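D,D-dipeptidase/D,D-carboxypeptidase (Enterococcus faecalis, PDB 4MUQ) acts as a zinc-dependent D,D-dipeptidase of vancomycin resistance and probably also as a D,D-carboxypeptidase. Local coordinates at residues Ala82-Ser87 and Ala101-Ser106; Gln150-Ala153 and Ile159-Ile162; Val36-Arg41 and Ile45-Asp50; Tyr25-Asn30 and His108-Ala113. One frame throughout, in Å; residues are numbered along the deposited sequence.

Interaction 1: Ala82-Ser87 and Ala101-Ser106; sequences AIYDGS and ALPNHS. With LY0 ((2R)-3-[(R)-[(1R)-1-aminoethyl](hydroxy)phosphoryl]-2-methylpropanoic acid), chain C; 2D8 ((2R)-3-[(R)-[(1S)-1-aminoethyl](hydroxy)phosphoryl]-2-methylpropanoic acid), chain D.
Tyr84 of helix 77-91 packs against Leu102 and Pro103 of the loop that follows helix 93-99. Its CG lies anti to the backbone N (chi1 -168°), which carries the ring off the helix toward the loop. Methyl CD2 of Leu102 sits 3.7 Å from Tyr84 OH and 3.8 Å from Tyr84 CZ. These two side chains run side by side and point the same way. Nearer the root of the ring, Pro103 CD comes to 4.2 Å from Tyr84 CG. Thr96 and Arg97 of helix 93-99 also touch the tyrosine.

No hydrogen bond joins the two segments directly. Tyr84 CD1 approaches Ala101 O at 3.5 Å, but that carbonyl is bonded to Gln80 NE2, one turn back on the same helix as the tyrosine. The loop itself is folded by a type II beta turn from Leu102 to His105, closed by His105 N to Leu102 O at 2.8 Å.

Other polar contacts reach the bound phosphinate, modelled as two isomers, LY0 and 2D8, which share the carboxylate position. Ala101 N donates to O62 of LY0 at 2.9 Å, with an N-H...O angle of 162°. Ser106 OG lies 2.6 Å from the other carboxylate oxygen, O61 of LY0. Arg75 and Gln80 also bond to the phosphinate.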
# COMPACT_ATOMS: atom_id res chain seq x y z
N ALA A 82 3.64 21.13 2.28
CA ALA A 82 4.08 22.04 1.22
C ALA A 82 3.39 21.73 -0.11
O ALA A 82 3.00 22.65 -0.84
CB ALA A 82 5.60 21.98 1.06
N ILE A 83 3.23 20.45 -0.42
CA ILE A 83 2.58 20.09 -1.68
C ILE A 83 1.13 20.55 -1.65
O ILE A 83 0.64 21.15 -2.60
CB ILE A 83 2.67 18.59 -1.98
CG1 ILE A 83 4.11 18.20 -2.29
CG2 ILE A 83 1.72 18.19 -3.13
CD1 ILE A 83 4.33 16.70 -2.22
N TYR A 84 0.45 20.28 -0.54
CA TYR A 84 -0.97 20.63 -0.41
C TYR A 84 -1.14 22.15 -0.52
O TYR A 84 -1.95 22.64 -1.32
CB TYR A 84 -1.54 20.08 0.90
CG TYR A 84 -3.04 20.16 0.98
CD1 TYR A 84 -3.83 19.07 0.65
CD2 TYR A 84 -3.68 21.33 1.39
CE1 TYR A 84 -5.21 19.12 0.72
CE2 TYR A 84 -5.07 21.40 1.44
CZ TYR A 84 -5.82 20.29 1.12
OH TYR A 84 -7.20 20.37 1.18
N ASP A 85 -0.38 22.90 0.28
CA ASP A 85 -0.51 24.35 0.28
C ASP A 85 -0.08 24.97 -1.05
O ASP A 85 -0.69 25.93 -1.52
CB ASP A 85 0.24 24.98 1.45
CG ASP A 85 -0.41 24.69 2.77
OD1 ASP A 85 -1.65 24.50 2.80
OD2 ASP A 85 0.31 24.64 3.78
N GLY A 86 0.94 24.39 -1.67
CA GLY A 86 1.38 24.87 -2.97
C GLY A 86 0.32 24.64 -4.03
O GLY A 86 0.12 25.49 -4.90
N SER A 87 -0.38 23.52 -3.93
CA SER A 87 -1.44 23.21 -4.88
C SER A 87 -2.65 24.11 -4.67
O SER A 87 -3.32 24.49 -5.63
CB SER A 87 -1.81 21.74 -4.77
OG SER A 87 -2.77 21.38 -5.76
N ALA A 101 -3.68 14.36 -0.98
CA ALA A 101 -4.17 13.99 0.33
C ALA A 101 -3.86 15.06 1.38
O ALA A 101 -2.85 15.75 1.30
CB ALA A 101 -3.57 12.66 0.77
N LEU A 102 -4.75 15.21 2.34
CA LEU A 102 -4.46 16.06 3.50
C LEU A 102 -3.18 15.59 4.19
O LEU A 102 -2.89 14.39 4.24
CB LEU A 102 -5.61 16.00 4.49
CG LEU A 102 -6.94 16.64 4.11
CD1 LEU A 102 -8.04 16.20 5.09
CD2 LEU A 102 -6.80 18.15 4.11
N PRO A 103 -2.40 16.54 4.74
CA PRO A 103 -1.27 16.14 5.57
C PRO A 103 -1.74 15.18 6.67
O PRO A 103 -2.78 15.41 7.30
CB PRO A 103 -0.80 17.47 6.15
CG PRO A 103 -1.15 18.45 5.09
CD PRO A 103 -2.48 17.99 4.56
N ASN A 104 -0.95 14.13 6.89
CA ASN A 104 -1.26 13.04 7.81
C ASN A 104 -2.36 12.11 7.31
O ASN A 104 -2.81 11.25 8.05
CB ASN A 104 -1.50 13.51 9.24
CG ASN A 104 -0.20 13.78 9.97
OD1 ASN A 104 0.86 13.28 9.57
ND2 ASN A 104 -0.28 14.56 11.02
N HIS A 105 -2.77 12.27 6.06
CA HIS A 105 -3.73 11.35 5.45
C HIS A 105 -3.20 10.82 4.13
O HIS A 105 -3.96 10.27 3.32
CB HIS A 105 -5.08 12.04 5.21
CG HIS A 105 -5.74 12.53 6.46
ND1 HIS A 105 -6.80 11.87 7.05
CD2 HIS A 105 -5.46 13.58 7.26
CE1 HIS A 105 -7.17 12.52 8.14
NE2 HIS A 105 -6.37 13.57 8.29
N SER A 106 -1.90 10.99 3.89
CA SER A 106 -1.27 10.52 2.65
C SER A 106 -0.53 9.20 2.84
O SER A 106 0.25 9.05 3.78
CB SER A 106 -0.25 11.54 2.15
OG SER A 106 0.50 11.03 1.05
P LY0 C . -0.36 11.90 -5.16
C1 LY0 C . 0.21 14.46 -5.03
N1 LY0 C . -0.96 13.78 -6.94
C2 LY0 C . 0.10 13.39 -6.10
C4 LY0 C . -1.92 12.16 -4.27
C5 LY0 C . -2.11 11.27 -3.08
C6 LY0 C . -1.34 11.84 -1.89
C7 LY0 C . -3.60 11.16 -2.80
O31 LY0 C . 0.74 11.62 -4.10
O32 LY0 C . -0.36 10.66 -6.11
O61 LY0 C . -0.89 11.04 -1.09
O62 LY0 C . -1.24 13.05 -1.77
C4 2D8 D . -1.93 12.15 -4.27
C5 2D8 D . -2.11 11.27 -3.07
C6 2D8 D . -1.34 11.84 -1.89
C7 2D8 D . -3.60 11.16 -2.79
N1 2D8 D . 1.10 13.18 -6.94
P 2D8 D . -0.36 11.89 -5.16
C1 2D8 D . 0.21 14.46 -5.07
C2 2D8 D . -0.02 13.39 -6.12
O31 2D8 D . 0.74 11.64 -4.10
O32 2D8 D . -0.36 10.66 -6.11
O61 2D8 D . -0.89 11.04 -1.09
O62 2D8 D . -1.24 13.05 -1.77

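Interaction 2: Gln150-Ala153 and Ile159-Ile162; sequences QRYA and ITGI. With PE3 (3,6,9,12,15,18,21,24,27,30,33,36,39-tridecaoxahentetracontane-1,41-diol), chain H; LY0 ((2R)-3-[(R)-[(1R)-1-aminoethyl](hydroxy)phosphoryl]-2-methylpropanoic acid), chain C; 2D8 ((2R)-3-[(R)-[(1S)-1-aminoethyl](hydroxy)phosphoryl]-2-methylpropanoic acid), chain D.
Tyr152 and Ile162 form a CH-pi contact in the wall of the ligand pocket of this Hedgehog/DD-peptidase fold. They belong to the loop after strand 148-150 and the exit of helix 157-160. The tight part is the tyrosine ring, which is filled on both faces. Methyl CG2 of Ile162 lies 3.7 Å from the ring centroid, only 12° off the normal. Its chi1 of -66° places that methyl anti to the backbone N, over the ring. Arg151 CG covers the opposite face, and Thr160 CB meets the edge in plane, 3.9 Å from Tyr152 CD1. Tyr152 OH and Ile162 CD1 both reach methyl C7 of the bound phosphinate.

Across the contact the arginine touches little. Arg151 NH1 comes to 3.8 Å from Thr160 CG2, while its guanidinium is held by salt bridges to Glu107 and Glu188. Gly161, with positive phi, is exposed where the chain leaves the helix, and a polyethylene glycol fragment lies against the backbone there.

Water links the segments on the polar side. It donates to Ala153 O and Ile162 O and accepts from Thr160 OG1 at 2.7 Å. The same OG1 closes an ST turn, accepting a hydrogen bond from Ile162 N at 3.1 Å.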
# COMPACT_ATOMS: atom_id res chain seq x y z
N GLN A 150 -2.84 -0.54 -7.90
CA GLN A 150 -3.08 0.85 -8.29
C GLN A 150 -4.15 1.39 -7.35
O GLN A 150 -5.26 0.85 -7.26
CB GLN A 150 -3.53 0.96 -9.73
CG GLN A 150 -3.61 2.40 -10.19
CD GLN A 150 -4.19 2.53 -11.57
OE1 GLN A 150 -4.02 1.66 -12.42
NE2 GLN A 150 -4.92 3.62 -11.79
N ARG A 151 -3.81 2.44 -6.63
CA ARG A 151 -4.59 2.84 -5.47
C ARG A 151 -5.92 3.52 -5.76
O ARG A 151 -6.91 3.26 -5.06
CB ARG A 151 -3.72 3.72 -4.57
CG ARG A 151 -4.37 4.13 -3.25
CD ARG A 151 -4.66 2.92 -2.39
NE ARG A 151 -5.22 3.29 -1.09
CZ ARG A 151 -6.52 3.48 -0.85
NH1 ARG A 151 -7.41 3.38 -1.83
NH2 ARG A 151 -6.91 3.79 0.38
N TYR A 152 -5.94 4.38 -6.79
CA TYR A 152 -7.04 5.30 -7.00
C TYR A 152 -7.62 5.12 -8.39
O TYR A 152 -7.17 5.73 -9.37
CB TYR A 152 -6.56 6.75 -6.80
CG TYR A 152 -5.99 7.03 -5.42
CD1 TYR A 152 -6.76 6.88 -4.28
CD2 TYR A 152 -4.67 7.44 -5.26
CE1 TYR A 152 -6.24 7.11 -3.02
CE2 TYR A 152 -4.15 7.69 -4.00
CZ TYR A 152 -4.94 7.52 -2.87
OH TYR A 152 -4.43 7.75 -1.61
N ALA A 153 -8.64 4.27 -8.48
CA ALA A 153 -9.30 4.00 -9.75
C ALA A 153 -10.45 4.96 -10.01
O ALA A 153 -11.07 5.47 -9.07
CB ALA A 153 -9.81 2.56 -9.76
N ILE A 159 -15.56 6.38 -2.99
CA ILE A 159 -15.15 5.76 -1.73
C ILE A 159 -13.69 5.99 -1.34
O ILE A 159 -13.37 5.95 -0.16
CB ILE A 159 -15.51 4.27 -1.64
CG1 ILE A 159 -14.75 3.46 -2.68
CG2 ILE A 159 -17.02 4.07 -1.76
CD1 ILE A 159 -15.03 1.97 -2.58
N THR A 160 -12.80 6.26 -2.30
CA THR A 160 -11.43 6.63 -1.94
C THR A 160 -11.34 8.11 -1.57
O THR A 160 -10.43 8.52 -0.84
CB THR A 160 -10.44 6.39 -3.09
OG1 THR A 160 -10.77 7.26 -4.18
CG2 THR A 160 -10.47 4.94 -3.56
N GLY A 161 -12.27 8.91 -2.08
CA GLY A 161 -12.20 10.35 -1.91
C GLY A 161 -11.12 11.05 -2.72
O GLY A 161 -10.86 12.23 -2.49
N ILE A 162 -10.51 10.33 -3.67
CA ILE A 162 -9.42 10.89 -4.48
C ILE A 162 -9.75 10.58 -5.93
O ILE A 162 -10.26 9.50 -6.24
CB ILE A 162 -8.07 10.24 -4.06
CG1 ILE A 162 -7.70 10.64 -2.62
CG2 ILE A 162 -6.94 10.59 -5.04
CD1 ILE A 162 -7.43 12.13 -2.41
O43 PE3 H . -17.00 8.81 3.79
C42 PE3 H . -15.90 8.48 2.92
C41 PE3 H . -15.69 9.55 1.83
O40 PE3 H . -14.55 9.10 1.05
C39 PE3 H . -13.54 9.01 2.05
C38 PE3 H . -12.16 8.54 1.73
O37 PE3 H . -11.57 8.61 3.03
P LY0 C . -0.36 11.90 -5.16
C1 LY0 C . 0.21 14.46 -5.03
N1 LY0 C . -0.96 13.78 -6.94
C2 LY0 C . 0.10 13.39 -6.10
C4 LY0 C . -1.92 12.16 -4.27
C5 LY0 C . -2.11 11.27 -3.08
C6 LY0 C . -1.34 11.84 -1.89
C7 LY0 C . -3.60 11.16 -2.80
O31 LY0 C . 0.74 11.62 -4.10
O32 LY0 C . -0.36 10.66 -6.11
O61 LY0 C . -0.89 11.04 -1.09
O62 LY0 C . -1.24 13.05 -1.77
C4 2D8 D . -1.93 12.15 -4.27
C5 2D8 D . -2.11 11.27 -3.07
C6 2D8 D . -1.34 11.84 -1.89
C7 2D8 D . -3.60 11.16 -2.79
N1 2D8 D . 1.10 13.18 -6.94
P 2D8 D . -0.36 11.89 -5.16
C1 2D8 D . 0.21 14.46 -5.07
C2 2D8 D . -0.02 13.39 -6.12
O31 2D8 D . 0.74 11.64 -4.10
O32 2D8 D . -0.36 10.66 -6.11
O61 2D8 D . -0.89 11.04 -1.09
O62 2D8 D . -1.24 13.05 -1.77
O HOH W 1 -10.01 6.77 -6.71

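Interaction 3: Val36-Arg41 and Ile45-Asp50; sequences VPADIR and ILMKRD
Arg49 starts extended, with CG opposite the backbone N (chi1 180°), and then bends at chi3 (-82°). This lays one face of its guanidinium on Val36. Val36 has chi1 -60°, which turns CG1 toward that group, 3.5 Å from Arg49 NH2 and displaced toward the rim of the plane. The two side chains cross at about a right angle.

Backbone hydrogen bonds join the strands. Val36 and Met47 are a hydrogen-bonded antiparallel pair. Val36 N donates to Met47 O, and Met47 N returns a bond to Val36 O, both at 2.9 Å. Ala38 N adds a bond to Ile45 O at 2.9 Å. Between them, Pro37 and Leu46 are a non-hydrogen-bonded pair, and Pro37 CG lies alongside Leu46 CD2 at 4.0 Å.

Beyond the pairing, the chain turns a corner at Ala38. Asp39 then takes Arg41 N on OD2 in an Asx turn. The Arg41 guanidinium grips the same carboxylate side-on, through NE and NH2. Gln56 of helix 49-62 bonds to Asp39 OD1 and Ala38 O. The whole is a two-stranded beta hairpin, strands 35-39 and 45-48, that runs straight into helix 49-62.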
# COMPACT_ATOMS: atom_id res chain seq x y z
N VAL A 36 14.93 3.33 2.68
CA VAL A 36 16.15 3.29 1.88
C VAL A 36 15.85 3.89 0.52
O VAL A 36 14.70 3.94 0.11
CB VAL A 36 16.70 1.86 1.69
CG1 VAL A 36 17.04 1.20 3.04
CG2 VAL A 36 15.72 1.01 0.91
N PRO A 37 16.89 4.35 -0.19
CA PRO A 37 16.65 4.83 -1.56
C PRO A 37 16.11 3.71 -2.42
O PRO A 37 16.63 2.60 -2.36
CB PRO A 37 18.05 5.24 -2.03
CG PRO A 37 18.79 5.57 -0.78
CD PRO A 37 18.28 4.58 0.23
N ALA A 38 15.11 4.00 -3.24
CA ALA A 38 14.49 2.98 -4.06
C ALA A 38 15.44 2.47 -5.13
O ALA A 38 15.40 1.30 -5.50
CB ALA A 38 13.23 3.50 -4.70
N ASP A 39 16.31 3.35 -5.62
CA ASP A 39 17.20 3.02 -6.71
C ASP A 39 18.41 3.94 -6.65
O ASP A 39 18.27 5.12 -6.30
CB ASP A 39 16.46 3.20 -8.05
CG ASP A 39 17.21 2.59 -9.22
OD1 ASP A 39 16.79 1.53 -9.72
OD2 ASP A 39 18.23 3.17 -9.66
N ILE A 40 19.59 3.40 -6.97
CA ILE A 40 20.85 4.14 -7.10
C ILE A 40 20.71 5.37 -8.00
O ILE A 40 21.38 6.40 -7.80
CB ILE A 40 21.96 3.20 -7.69
CG1 ILE A 40 22.48 2.22 -6.64
CG2 ILE A 40 23.12 3.98 -8.31
CD1 ILE A 40 22.42 2.74 -5.23
N ARG A 41 19.83 5.27 -8.98
CA ARG A 41 19.64 6.34 -9.96
C ARG A 41 18.78 7.46 -9.40
O ARG A 41 18.75 8.56 -9.96
CB ARG A 41 19.03 5.78 -11.25
CG ARG A 41 20.00 4.91 -12.04
CD ARG A 41 19.28 4.01 -13.06
NE ARG A 41 18.62 2.88 -12.41
CZ ARG A 41 18.10 1.84 -13.06
NH1 ARG A 41 18.17 1.79 -14.38
NH2 ARG A 41 17.52 0.86 -12.38
N ILE A 45 14.60 9.50 -3.57
CA ILE A 45 13.30 8.87 -3.47
C ILE A 45 13.41 7.65 -2.58
O ILE A 45 13.95 6.62 -2.98
CB ILE A 45 12.74 8.51 -4.84
CG1 ILE A 45 12.67 9.78 -5.69
CG2 ILE A 45 11.38 7.82 -4.71
CD1 ILE A 45 11.61 9.76 -6.72
N LEU A 46 12.89 7.77 -1.35
CA LEU A 46 13.00 6.68 -0.38
C LEU A 46 11.74 5.86 -0.33
O LEU A 46 10.66 6.35 -0.63
CB LEU A 46 13.27 7.26 1.01
CG LEU A 46 14.38 8.29 1.14
CD1 LEU A 46 14.49 8.76 2.59
CD2 LEU A 46 15.71 7.69 0.67
N MET A 47 11.89 4.58 0.03
CA MET A 47 10.77 3.67 0.26
C MET A 47 11.16 2.74 1.40
O MET A 47 12.34 2.60 1.71
CB MET A 47 10.48 2.81 -0.97
CG MET A 47 9.98 3.57 -2.18
SD MET A 47 8.38 4.33 -1.94
CE MET A 47 7.31 2.88 -1.95
N LYS A 48 10.17 2.08 2.00
CA LYS A 48 10.52 1.02 2.94
C LYS A 48 11.36 -0.02 2.20
O LYS A 48 11.10 -0.33 1.02
CB LYS A 48 9.27 0.37 3.54
CG LYS A 48 8.52 1.25 4.54
CD LYS A 48 7.56 0.43 5.39
CE LYS A 48 8.29 -0.58 6.26
NZ LYS A 48 8.96 0.06 7.44
N ARG A 49 12.37 -0.56 2.88
CA ARG A 49 13.36 -1.44 2.28
C ARG A 49 12.74 -2.61 1.51
O ARG A 49 13.10 -2.87 0.36
CB ARG A 49 14.32 -1.97 3.35
CG ARG A 49 15.40 -2.92 2.81
CD ARG A 49 16.33 -3.41 3.92
NE ARG A 49 17.39 -2.46 4.25
CZ ARG A 49 17.38 -1.65 5.30
NH1 ARG A 49 16.36 -1.67 6.16
NH2 ARG A 49 18.40 -0.81 5.51
N ASP A 50 11.81 -3.33 2.14
CA ASP A 50 11.23 -4.49 1.48
C ASP A 50 10.40 -4.08 0.26
O ASP A 50 10.36 -4.80 -0.74
CB ASP A 50 10.42 -5.33 2.47
CG ASP A 50 11.28 -5.93 3.57
OD1 ASP A 50 12.49 -6.16 3.32
OD2 ASP A 50 10.76 -6.15 4.68
O HOH W 2 14.96 5.92 -5.52

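Interaction 4: Tyr25-Asn30 and His108-Ala113; sequences YPLRDN and HQTGLA. With ZN (zinc ion), chain B; 2D8 ((2R)-3-[(R)-[(1S)-1-aminoethyl](hydroxy)phosphoryl]-2-methylpropanoic acid), chain D; LY0 ((2R)-3-[(R)-[(1R)-1-aminoethyl](hydroxy)phosphoryl]-2-methylpropanoic acid), chain C.
Leu27 reaches the zinc-site loop with its two methyl groups. Methyl CD2 lies 3.6 Å from Gln109 CB, and CD1 lies 3.8 Å from Thr110 CG2. With chi1 at -171°, the leucine CG sits opposite its own backbone N, and the fork of the side chain spans these two neighbours. All three residues are buried. A water adds a polar link, donating to Asn30 O at 3.0 Å and to Gln109 O at 2.7 Å.

The next shell fixes the loop. Thr110 OG1 accepts Leu112 N at 3.0 Å in an ST turn, and it also bonds to Glu107 O. Gln109 OE1 is held by the backbone N of Asn104. Gly111, with positive phi, carries the chain from the short 3-10 segment toward strand 113-118. This loop supplies one zinc ligand of the Hedgehog/DD-peptidase fold. His108 NE2 binds zinc at 2.0 Å, and Asp115 and His168 are the other protein ligands.

The phosphinate oxygens O31 and O32 of LY0 also coordinate the metal, at 2.4 and 2.2 Å. Further out, Gly73 O bonds to His108 ND1 and so helps fix the ring. Ser106 OG holds the backbone N of His108. Ala113 CB sits over the centre of one face of the imidazole.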
# COMPACT_ATOMS: atom_id res chain seq x y z
N TYR A 25 -9.29 8.15 7.98
CA TYR A 25 -8.39 7.42 8.87
C TYR A 25 -6.97 7.93 8.72
O TYR A 25 -6.25 7.51 7.81
CB TYR A 25 -8.46 5.92 8.56
CG TYR A 25 -9.86 5.36 8.54
CD1 TYR A 25 -10.64 5.35 9.70
CD2 TYR A 25 -10.41 4.85 7.38
CE1 TYR A 25 -11.93 4.84 9.68
CE2 TYR A 25 -11.70 4.34 7.36
CZ TYR A 25 -12.45 4.35 8.50
OH TYR A 25 -13.73 3.83 8.50
N PRO A 26 -6.55 8.81 9.63
CA PRO A 26 -5.22 9.41 9.48
C PRO A 26 -4.08 8.47 9.88
O PRO A 26 -4.29 7.44 10.54
CB PRO A 26 -5.28 10.59 10.46
CG PRO A 26 -6.18 10.10 11.55
CD PRO A 26 -7.26 9.33 10.81
N LEU A 27 -2.88 8.81 9.45
CA LEU A 27 -1.67 8.17 9.96
C LEU A 27 -1.51 8.60 11.41
O LEU A 27 -1.61 9.79 11.73
CB LEU A 27 -0.46 8.62 9.13
CG LEU A 27 0.89 7.93 9.32
CD1 LEU A 27 0.83 6.47 8.89
CD2 LEU A 27 1.95 8.65 8.52
N ARG A 28 -1.28 7.64 12.31
CA ARG A 28 -1.13 7.97 13.72
C ARG A 28 0.28 7.72 14.25
O ARG A 28 0.68 8.30 15.25
CB ARG A 28 -2.17 7.24 14.56
CG ARG A 28 -3.58 7.62 14.17
CD ARG A 28 -4.58 7.14 15.18
NE ARG A 28 -5.95 7.38 14.73
CZ ARG A 28 -6.58 8.54 14.87
NH1 ARG A 28 -5.97 9.57 15.44
NH2 ARG A 28 -7.83 8.67 14.43
N ASP A 29 1.01 6.86 13.56
CA ASP A 29 2.42 6.66 13.88
C ASP A 29 3.26 7.15 12.71
O ASP A 29 3.20 6.59 11.61
CB ASP A 29 2.72 5.19 14.18
CG ASP A 29 4.20 4.93 14.42
OD1 ASP A 29 4.67 5.13 15.56
OD2 ASP A 29 4.89 4.51 13.46
N ASN A 30 4.03 8.20 12.95
CA ASN A 30 4.87 8.81 11.92
C ASN A 30 6.22 8.12 11.83
O ASN A 30 6.98 8.33 10.88
CB ASN A 30 5.07 10.30 12.20
CG ASN A 30 5.54 10.58 13.63
OD1 ASN A 30 6.09 9.71 14.31
ND2 ASN A 30 5.33 11.81 14.08
N HIS A 108 1.81 8.38 1.11
CA HIS A 108 3.23 8.63 0.89
C HIS A 108 4.01 8.75 2.21
O HIS A 108 5.21 8.51 2.25
CB HIS A 108 3.47 9.84 -0.01
CG HIS A 108 3.20 9.57 -1.45
ND1 HIS A 108 4.16 9.07 -2.31
CD2 HIS A 108 2.07 9.69 -2.17
CE1 HIS A 108 3.63 8.92 -3.51
NE2 HIS A 108 2.36 9.29 -3.46
N GLN A 109 3.31 9.13 3.27
CA GLN A 109 3.94 9.26 4.58
C GLN A 109 4.21 7.91 5.25
O GLN A 109 4.77 7.87 6.33
CB GLN A 109 3.10 10.16 5.51
CG GLN A 109 3.01 11.61 5.03
CD GLN A 109 2.07 12.44 5.87
OE1 GLN A 109 1.00 12.84 5.39
NE2 GLN A 109 2.44 12.67 7.12
N THR A 110 3.84 6.81 4.59
CA THR A 110 4.07 5.47 5.17
C THR A 110 5.31 4.77 4.60
O THR A 110 5.75 3.76 5.14
CB THR A 110 2.90 4.49 4.92
OG1 THR A 110 2.79 4.21 3.52
CG2 THR A 110 1.57 5.03 5.47
N GLY A 111 5.82 5.25 3.47
CA GLY A 111 6.88 4.53 2.78
C GLY A 111 6.39 3.37 1.92
O GLY A 111 7.22 2.63 1.38
N LEU A 112 5.07 3.20 1.82
CA LEU A 112 4.46 2.10 1.06
C LEU A 112 3.93 2.53 -0.30
O LEU A 112 3.48 1.69 -1.07
CB LEU A 112 3.32 1.49 1.86
CG LEU A 112 3.67 0.93 3.25
CD1 LEU A 112 2.40 0.50 3.98
CD2 LEU A 112 4.66 -0.24 3.17
N ALA A 113 3.98 3.83 -0.60
CA ALA A 113 3.38 4.32 -1.84
C ALA A 113 4.42 4.96 -2.73
O ALA A 113 5.34 5.61 -2.27
CB ALA A 113 2.27 5.32 -1.54
ZN ZN B . 1.11 9.44 -5.04
C4 2D8 D . -1.93 12.15 -4.27
C5 2D8 D . -2.11 11.27 -3.07
C6 2D8 D . -1.34 11.84 -1.89
C7 2D8 D . -3.60 11.16 -2.79
N1 2D8 D . 1.10 13.18 -6.94
P 2D8 D . -0.36 11.89 -5.16
C1 2D8 D . 0.21 14.46 -5.07
C2 2D8 D . -0.02 13.39 -6.12
O31 2D8 D . 0.74 11.64 -4.10
O32 2D8 D . -0.36 10.66 -6.11
O61 2D8 D . -0.89 11.04 -1.09
O62 2D8 D . -1.24 13.05 -1.77
P LY0 C . -0.36 11.90 -5.16
C1 LY0 C . 0.21 14.46 -5.03
N1 LY0 C . -0.96 13.78 -6.94
C2 LY0 C . 0.10 13.39 -6.10
C4 LY0 C . -1.92 12.16 -4.27
C5 LY0 C . -2.11 11.27 -3.08
C6 LY0 C . -1.34 11.84 -1.89
C7 LY0 C . -3.60 11.16 -2.80
O31 LY0 C . 0.74 11.62 -4.10
O32 LY0 C . -0.36 10.66 -6.11
O61 LY0 C . -0.89 11.04 -1.09
O62 LY0 C . -1.24 13.05 -1.77
O HOH W 3 5.93 9.34 8.30

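How the interactions relate
Interactions 2 and 4 are buried, while 1 and 3 are partly exposed. Interactions 1, 2 and 4 all touch the phosphinate, each differently: 1 binds its carboxylate, 2 packs on its methyl and 4 meets it through the zinc held by His108. Interactions 1 and 4 share the stretch between helix 93-99 and strand 113-118. They meet directly: the backbone of Asn104 joins them, its O probably accepting from Leu27 N. Interaction 3 is built on main-chain pairing, where the others bring side chains together. It lies across the chain's centre from interaction 2, yet Lys48 N reaches Gly111 O of interaction 4, probably as a hydrogen bond.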